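Ceramide very long chain fatty acid hydroxylase SCS7 (Saccharomyces cerevisiae, PDB 4ZR1) hydroxylates the very long chain fatty acids of ceramides, probably at C-2, as a membrane enzyme of the endoplasmic reticulum with a histidine-bound dizinc centre. Local coordinates at residues I64-V75 with L160-F171. Numbering follows the deposited sequence.
Sequences ILRSDFKKDFYV and LPESNIAFATHF
Tyr74 and Phe167 form the tight centre of this contact, an offset stack whose planes lie 14° apart. The two side chains run past each other in opposite directions, and each sets its CB over the other's ring: Phe167 CB lies 3.7 Å from the Tyr74 centroid, almost on the ring normal. With CG anti to the backbone N (chi1 166°), Tyr74 reaches from helix 71-78 toward helix 164-179, and its OH meets His170 ND1 at 3.0 Å in a hydrogen bond near the imidazole plane. The other ring nitrogen of His170 bonds to Asp157, which should fix the ring's rotation. Beside this cluster, Ile64 is a knob in the hole formed by Asn164, Phe167, Ala168 and Phe171; its CD1 rests over the Phe171 face, 3.8 Å from the centroid.

Toward the surface, polar groups replace this interlocking. The Asn164 amide gives a nearly straight bond from ND2 to Ser67 O (3.2 Å, 169°) and a weak one to Leu65 O, tying down the turn that follows helix 60-65. At the other end, exposed Glu162 accepts from Lys71 N, where helix 71-78 begins, through OE1 at 2.8 Å, on the syn side but out of the carboxylate plane. Lys71 itself is buried: CG and CD lie against Leu160, CG 3.8 Å from Leu160 CB, and its ammonium group pairs with Asp72 and Asp158.

At the heart is an aromatic cluster of Tyr74, Phe167 and His170, joining the N-terminal region, inferred to be cytoplasmic, to helix 164-179, which carries the zinc ligands His174, His177 and His178.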
ATOM      1  N   ILE A  64      -1.916  -1.065 -19.534  1.00 85.03           N
ATOM      2  CA  ILE A  64      -1.123   0.065 -19.047  1.00 81.68           C
ATOM      3  C   ILE A  64       0.181   0.223 -19.821  1.00 78.79           C
ATOM      4  O   ILE A  64       0.558   1.338 -20.191  1.00 77.27           O
ATOM      5  CB  ILE A  64      -0.765  -0.093 -17.552  1.00 89.06           C
ATOM      6  CG1 ILE A  64      -2.014  -0.116 -16.687  1.00 91.77           C
ATOM      7  CG2 ILE A  64       0.149   1.034 -17.084  1.00 90.15           C
ATOM      8  CD1 ILE A  64      -1.705  -0.344 -15.224  1.00 90.84           C
ATOM      9  N   LEU A  65       0.872  -0.900 -20.026  1.00 71.26           N
ATOM     10  CA  LEU A  65       2.103  -0.944 -20.815  1.00 79.89           C
ATOM     11  C   LEU A  65       1.933  -0.420 -22.249  1.00 88.57           C
ATOM     12  O   LEU A  65       2.874   0.117 -22.831  1.00103.58           O
ATOM     13  CB  LEU A  65       2.649  -2.374 -20.864  1.00 71.31           C
ATOM     14  CG  LEU A  65       3.126  -2.958 -19.537  1.00 66.35           C
ATOM     15  CD1 LEU A  65       3.604  -4.381 -19.722  1.00 76.14           C
ATOM     16  CD2 LEU A  65       4.232  -2.109 -18.970  1.00 67.98           C
ATOM     17  N   ARG A  66       0.743  -0.576 -22.817  1.00 71.70           N
ATOM     18  CA  ARG A  66       0.510  -0.180 -24.195  1.00 70.38           C
ATOM     19  C   ARG A  66      -0.534   0.925 -24.276  1.00 79.07           C
ATOM     20  O   ARG A  66      -1.447   0.871 -25.096  1.00 93.98           O
ATOM     21  CB  ARG A  66       0.073  -1.388 -25.040  1.00 69.49           C
ATOM     22  CG  ARG A  66       1.034  -2.573 -24.990  1.00 94.66           C
ATOM     23  CD  ARG A  66       0.515  -3.793 -25.774  1.00112.28           C
ATOM     24  NE  ARG A  66      -0.860  -4.159 -25.431  1.00123.71           N
ATOM     25  CZ  ARG A  66      -1.444  -5.304 -25.780  1.00132.83           C
ATOM     26  NH1 ARG A  66      -0.772  -6.214 -26.475  1.00135.92           N
ATOM     27  NH2 ARG A  66      -2.701  -5.549 -25.427  1.00134.28           N
ATOM     28  N   SER A  67      -0.400   1.931 -23.424  1.00 78.32           N
ATOM     29  CA  SER A  67      -1.409   2.979 -23.341  1.00 82.06           C
ATOM     30  C   SER A  67      -0.937   4.270 -23.991  1.00 86.53           C
ATOM     31  O   SER A  67       0.237   4.409 -24.328  1.00 92.87           O
ATOM     32  CB  SER A  67      -1.774   3.243 -21.880  1.00 93.04           C
ATOM     33  OG  SER A  67      -0.708   3.879 -21.192  1.00 91.21           O
ATOM     34  N   ASP A  68      -1.861   5.210 -24.167  1.00 89.13           N
ATOM     35  CA  ASP A  68      -1.522   6.545 -24.654  1.00 97.39           C
ATOM     36  C   ASP A  68      -1.800   7.554 -23.541  1.00103.75           C
ATOM     37  O   ASP A  68      -2.149   8.710 -23.789  1.00113.19           O
ATOM     38  CB  ASP A  68      -2.303   6.887 -25.932  1.00104.01           C
ATOM     39  CG  ASP A  68      -3.807   6.890 -25.721  1.00118.47           C
ATOM     40  OD1 ASP A  68      -4.289   6.210 -24.788  1.00126.89           O
ATOM     41  OD2 ASP A  68      -4.514   7.558 -26.503  1.00123.38           O
ATOM     42  N   PHE A  69      -1.643   7.095 -22.305  1.00100.37           N
ATOM     43  CA  PHE A  69      -1.820   7.951 -21.141  1.00104.77           C
ATOM     44  C   PHE A  69      -0.657   8.919 -21.003  1.00 95.74           C
ATOM     45  O   PHE A  69       0.499   8.559 -21.233  1.00 91.85           O
ATOM     46  CB  PHE A  69      -1.917   7.126 -19.847  1.00108.13           C
ATOM     47  CG  PHE A  69      -3.067   6.159 -19.804  1.00101.18           C
ATOM     48  CD1 PHE A  69      -4.251   6.426 -20.468  1.00 93.51           C
ATOM     49  CD2 PHE A  69      -2.957   4.975 -19.086  1.00 91.71           C
ATOM     50  CE1 PHE A  69      -5.306   5.534 -20.418  1.00 87.62           C
ATOM     51  CE2 PHE A  69      -4.009   4.076 -19.036  1.00 87.07           C
ATOM     52  CZ  PHE A  69      -5.185   4.358 -19.704  1.00 89.35           C
ATOM     53  N   LYS A  70      -0.952  10.144 -20.605  1.00 92.46           N
ATOM     54  CA  LYS A  70       0.097  10.967 -20.039  1.00 87.40           C
ATOM     55  C   LYS A  70      -0.027  10.944 -18.523  1.00 88.25           C
ATOM     56  O   LYS A  70      -1.100  10.669 -17.974  1.00 93.19           O
ATOM     57  CB  LYS A  70       0.074  12.399 -20.594  1.00 93.04           C
ATOM     58  CG  LYS A  70      -1.140  12.801 -21.410  1.00 84.11           C
ATOM     59  CD  LYS A  70      -0.720  13.933 -22.333  1.00 95.86           C
ATOM     60  CE  LYS A  70      -1.841  14.466 -23.224  1.00108.96           C
ATOM     61  NZ  LYS A  70      -1.509  15.839 -23.731  1.00118.33           N
ATOM     62  N   LYS A  71       1.098  11.203 -17.866  1.00 85.38           N
ATOM     63  CA  LYS A  71       1.262  10.994 -16.432  1.00 84.56           C
ATOM     64  C   LYS A  71       0.133  11.560 -15.575  1.00 87.27           C
ATOM     65  O   LYS A  71      -0.380  10.875 -14.696  1.00 94.80           O
ATOM     66  CB  LYS A  71       2.592  11.598 -15.985  1.00 88.80           C
ATOM     67  CG  LYS A  71       2.827  11.583 -14.489  1.00 91.67           C
ATOM     68  CD  LYS A  71       3.327  12.937 -14.009  1.00 90.58           C
ATOM     69  CE  LYS A  71       2.216  13.961 -14.013  1.00 93.05           C
ATOM     70  NZ  LYS A  71       2.671  15.316 -13.594  1.00 97.65           N
ATOM     71  N   ASP A  72      -0.254  12.804 -15.826  1.00 88.73           N
ATOM     72  CA  ASP A  72      -1.259  13.453 -14.992  1.00 98.69           C
ATOM     73  C   ASP A  72      -2.595  12.722 -15.031  1.00 94.53           C
ATOM     74  O   ASP A  72      -3.343  12.726 -14.054  1.00 92.85           O
ATOM     75  CB  ASP A  72      -1.448  14.910 -15.415  1.00104.17           C
ATOM     76  CG  ASP A  72      -0.403  15.827 -14.819  1.00108.81           C
ATOM     77  OD1 ASP A  72      -0.572  16.227 -13.651  1.00114.83           O
ATOM     78  OD2 ASP A  72       0.587  16.146 -15.509  1.00116.38           O
ATOM     79  N   PHE A  73      -2.886  12.086 -16.159  1.00 96.04           N
ATOM     80  CA  PHE A  73      -4.138  11.361 -16.322  1.00 89.97           C
ATOM     81  C   PHE A  73      -4.086  10.020 -15.601  1.00 93.11           C
ATOM     82  O   PHE A  73      -5.040   9.624 -14.922  1.00 96.08           O
ATOM     83  CB  PHE A  73      -4.438  11.156 -17.796  1.00 86.24           C
ATOM     84  CG  PHE A  73      -5.685  10.365 -18.055  1.00 91.05           C
ATOM     85  CD1 PHE A  73      -6.922  10.860 -17.671  1.00 91.54           C
ATOM     86  CD2 PHE A  73      -5.623   9.128 -18.696  1.00 79.59           C
ATOM     87  CE1 PHE A  73      -8.079  10.141 -17.914  1.00 89.92           C
ATOM     88  CE2 PHE A  73      -6.774   8.399 -18.943  1.00 81.17           C
ATOM     89  CZ  PHE A  73      -8.008   8.907 -18.552  1.00 87.48           C
ATOM     90  N   TYR A  74      -2.965   9.325 -15.749  1.00 86.64           N
ATOM     91  CA  TYR A  74      -2.761   8.073 -15.040  1.00 78.03           C
ATOM     92  C   TYR A  74      -2.878   8.246 -13.517  1.00 83.36           C
ATOM     93  O   TYR A  74      -3.561   7.455 -12.856  1.00 80.90           O
ATOM     94  CB  TYR A  74      -1.398   7.474 -15.385  1.00 70.98           C
ATOM     95  CG  TYR A  74      -1.018   6.378 -14.436  1.00 77.84           C
ATOM     96  CD1 TYR A  74      -1.560   5.099 -14.564  1.00 77.17           C
ATOM     97  CD2 TYR A  74      -0.152   6.623 -13.378  1.00 76.02           C
ATOM     98  CE1 TYR A  74      -1.227   4.088 -13.674  1.00 74.50           C
ATOM     99  CE2 TYR A  74       0.184   5.622 -12.482  1.00 79.01           C
ATOM    100  CZ  TYR A  74      -0.353   4.359 -12.633  1.00 78.40           C
ATOM    101  OH  TYR A  74      -0.011   3.376 -11.734  1.00 74.72           O
ATOM    102  N   VAL A  75      -2.215   9.267 -12.961  1.00 86.90           N
ATOM    103  CA  VAL A  75      -2.214   9.462 -11.508  1.00 82.81           C
ATOM    104  C   VAL A  75      -3.586   9.909 -11.026  1.00 79.81           C
ATOM    105  O   VAL A  75      -4.013   9.541  -9.941  1.00 82.91           O
ATOM    106  CB  VAL A  75      -1.143  10.497 -11.026  1.00 79.80           C
ATOM    107  CG1 VAL A  75       0.243  10.080 -11.463  1.00 76.54           C
ATOM    108  CG2 VAL A  75      -1.447  11.890 -11.526  1.00104.58           C
ATOM    109  N   LEU A 160       6.245  11.533 -11.443  1.00 87.37           N
ATOM    110  CA  LEU A 160       6.471  10.432 -12.386  1.00 87.11           C
ATOM    111  C   LEU A 160       6.813  10.887 -13.807  1.00 91.52           C
ATOM    112  O   LEU A 160       6.312  11.908 -14.281  1.00 96.79           O
ATOM    113  CB  LEU A 160       5.236   9.527 -12.452  1.00 92.53           C
ATOM    114  CG  LEU A 160       5.028   8.394 -11.443  1.00 87.31           C
ATOM    115  CD1 LEU A 160       3.582   7.925 -11.499  1.00 84.38           C
ATOM    116  CD2 LEU A 160       5.959   7.239 -11.748  1.00 76.87           C
ATOM    117  N   PRO A 161       7.657  10.110 -14.504  1.00 85.57           N
ATOM    118  CA  PRO A 161       7.978  10.357 -15.912  1.00 74.17           C
ATOM    119  C   PRO A 161       6.775  10.191 -16.823  1.00 89.99           C
ATOM    120  O   PRO A 161       5.715   9.756 -16.379  1.00100.80           O
ATOM    121  CB  PRO A 161       9.023   9.283 -16.236  1.00 77.31           C
ATOM    122  CG  PRO A 161       9.521   8.794 -14.918  1.00 80.32           C
ATOM    123  CD  PRO A 161       8.382   8.944 -13.970  1.00 86.18           C
ATOM    124  N   GLU A 162       6.947  10.538 -18.094  1.00 97.80           N
ATOM    125  CA  GLU A 162       5.951  10.219 -19.107  1.00 92.41           C
ATOM    126  C   GLU A 162       6.311   8.883 -19.733  1.00 92.86           C
ATOM    127  O   GLU A 162       6.691   8.806 -20.899  1.00 98.10           O
ATOM    128  CB  GLU A 162       5.866  11.321 -20.159  1.00 81.95           C
ATOM    129  CG  GLU A 162       5.300  12.634 -19.619  1.00 88.46           C
ATOM    130  CD  GLU A 162       3.808  12.547 -19.321  1.00 95.27           C
ATOM    131  OE1 GLU A 162       3.189  11.529 -19.704  1.00101.14           O
ATOM    132  OE2 GLU A 162       3.254  13.490 -18.709  1.00 90.34           O
ATOM    133  N   SER A 163       6.198   7.833 -18.924  1.00 88.57           N
ATOM    134  CA  SER A 163       6.580   6.485 -19.315  1.00 85.39           C
ATOM    135  C   SER A 163       5.552   5.455 -18.879  1.00 90.74           C
ATOM    136  O   SER A 163       5.039   5.507 -17.761  1.00 96.76           O
ATOM    137  CB  SER A 163       7.940   6.122 -18.721  1.00 87.51           C
ATOM    138  OG  SER A 163       8.227   4.752 -18.935  1.00 92.80           O
ATOM    139  N   ASN A 164       5.260   4.509 -19.763  1.00 86.74           N
ATOM    140  CA  ASN A 164       4.364   3.423 -19.414  1.00 75.97           C
ATOM    141  C   ASN A 164       5.022   2.444 -18.442  1.00 78.36           C
ATOM    142  O   ASN A 164       4.355   1.893 -17.569  1.00 83.99           O
ATOM    143  CB  ASN A 164       3.885   2.692 -20.671  1.00 75.79           C
ATOM    144  CG  ASN A 164       2.873   3.496 -21.459  1.00 78.88           C
ATOM    145  OD1 ASN A 164       2.253   4.419 -20.934  1.00 91.10           O
ATOM    146  ND2 ASN A 164       2.675   3.129 -22.713  1.00 77.40           N
ATOM    147  N   ILE A 165       6.329   2.236 -18.582  1.00 85.48           N
ATOM    148  CA  ILE A 165       7.041   1.331 -17.681  1.00 88.51           C
ATOM    149  C   ILE A 165       7.044   1.897 -16.259  1.00 87.13           C
ATOM    150  O   ILE A 165       7.097   1.142 -15.286  1.00 85.69           O
ATOM    151  CB  ILE A 165       8.498   1.077 -18.143  1.00 85.19           C
ATOM    152  CG1 ILE A 165       8.521   0.521 -19.561  1.00 81.23           C
ATOM    153  CG2 ILE A 165       9.209   0.099 -17.210  1.00 74.01           C
ATOM    154  CD1 ILE A 165       9.912   0.175 -20.039  1.00 84.90           C
ATOM    155  N   ALA A 166       6.970   3.221 -16.144  1.00 80.85           N
ATOM    156  CA  ALA A 166       6.908   3.864 -14.832  1.00 77.50           C
ATOM    157  C   ALA A 166       5.525   3.693 -14.213  1.00 78.23           C
ATOM    158  O   ALA A 166       5.401   3.379 -13.028  1.00 82.92           O
ATOM    159  CB  ALA A 166       7.267   5.347 -14.937  1.00 80.79           C
ATOM    160  N   PHE A 167       4.487   3.890 -15.020  1.00 79.78           N
ATOM    161  CA  PHE A 167       3.109   3.732 -14.556  1.00 80.73           C
ATOM    162  C   PHE A 167       2.846   2.283 -14.115  1.00 74.77           C
ATOM    163  O   PHE A 167       2.079   2.037 -13.189  1.00 68.11           O
ATOM    164  CB  PHE A 167       2.104   4.123 -15.651  1.00 88.18           C
ATOM    165  CG  PHE A 167       2.325   5.493 -16.247  1.00 86.18           C
ATOM    166  CD1 PHE A 167       2.959   6.493 -15.533  1.00 85.27           C
ATOM    167  CD2 PHE A 167       1.880   5.774 -17.531  1.00 88.53           C
ATOM    168  CE1 PHE A 167       3.154   7.746 -16.091  1.00 90.95           C
ATOM    169  CE2 PHE A 167       2.068   7.024 -18.093  1.00 86.82           C
ATOM    170  CZ  PHE A 167       2.706   8.010 -17.372  1.00 90.17           C
ATOM    171  N   ALA A 168       3.470   1.324 -14.792  1.00 68.58           N
ATOM    172  CA  ALA A 168       3.240  -0.080 -14.472  1.00 69.85           C
ATOM    173  C   ALA A 168       3.942  -0.444 -13.164  1.00 73.34           C
ATOM    174  O   ALA A 168       3.431  -1.241 -12.366  1.00 82.13           O
ATOM    175  CB  ALA A 168       3.713  -0.981 -15.627  1.00 55.17           C
ATOM    176  N   THR A 169       5.109   0.159 -12.948  1.00 70.52           N
ATOM    177  CA  THR A 169       5.868  -0.016 -11.713  1.00 73.91           C
ATOM    178  C   THR A 169       5.112   0.570 -10.530  1.00 77.69           C
ATOM    179  O   THR A 169       5.003  -0.050  -9.472  1.00 74.56           O
ATOM    180  CB  THR A 169       7.248   0.662 -11.799  1.00 70.34           C
ATOM    181  OG1 THR A 169       7.947   0.186 -12.957  1.00 67.66           O
ATOM    182  CG2 THR A 169       8.072   0.372 -10.539  1.00 61.88           C
ATOM    183  N   HIS A 170       4.601   1.781 -10.723  1.00 79.78           N
ATOM    184  CA  HIS A 170       3.786   2.452  -9.724  1.00 69.48           C
ATOM    185  C   HIS A 170       2.562   1.604  -9.379  1.00 73.33           C
ATOM    186  O   HIS A 170       2.289   1.319  -8.214  1.00 80.42           O
ATOM    187  CB  HIS A 170       3.362   3.823 -10.242  1.00 69.04           C
ATOM    188  CG  HIS A 170       2.495   4.586  -9.295  1.00 72.73           C
ATOM    189  ND1 HIS A 170       1.137   4.375  -9.194  1.00 73.18           N
ATOM    190  CD2 HIS A 170       2.792   5.561  -8.404  1.00 76.74           C
ATOM    191  CE1 HIS A 170       0.636   5.184  -8.279  1.00 87.22           C
ATOM    192  NE2 HIS A 170       1.619   5.915  -7.784  1.00 85.75           N
ATOM    193  N   PHE A 171       1.835   1.207 -10.416  1.00 69.37           N
ATOM    194  CA  PHE A 171       0.669   0.340 -10.292  1.00 71.38           C
ATOM    195  C   PHE A 171       0.964  -0.903  -9.454  1.00 69.45           C
ATOM    196  O   PHE A 171       0.219  -1.221  -8.533  1.00 62.32           O
ATOM    197  CB  PHE A 171       0.184  -0.058 -11.687  1.00 67.50           C
ATOM    198  CG  PHE A 171      -1.015  -0.951 -11.694  1.00 67.11           C
ATOM    199  CD1 PHE A 171      -2.281  -0.426 -11.514  1.00 66.46           C
ATOM    200  CD2 PHE A 171      -0.882  -2.314 -11.923  1.00 69.08           C
ATOM    201  CE1 PHE A 171      -3.396  -1.251 -11.536  1.00 73.63           C
ATOM    202  CE2 PHE A 171      -1.991  -3.147 -11.945  1.00 64.58           C
ATOM    203  CZ  PHE A 171      -3.252  -2.614 -11.757  1.00 64.01           C
TER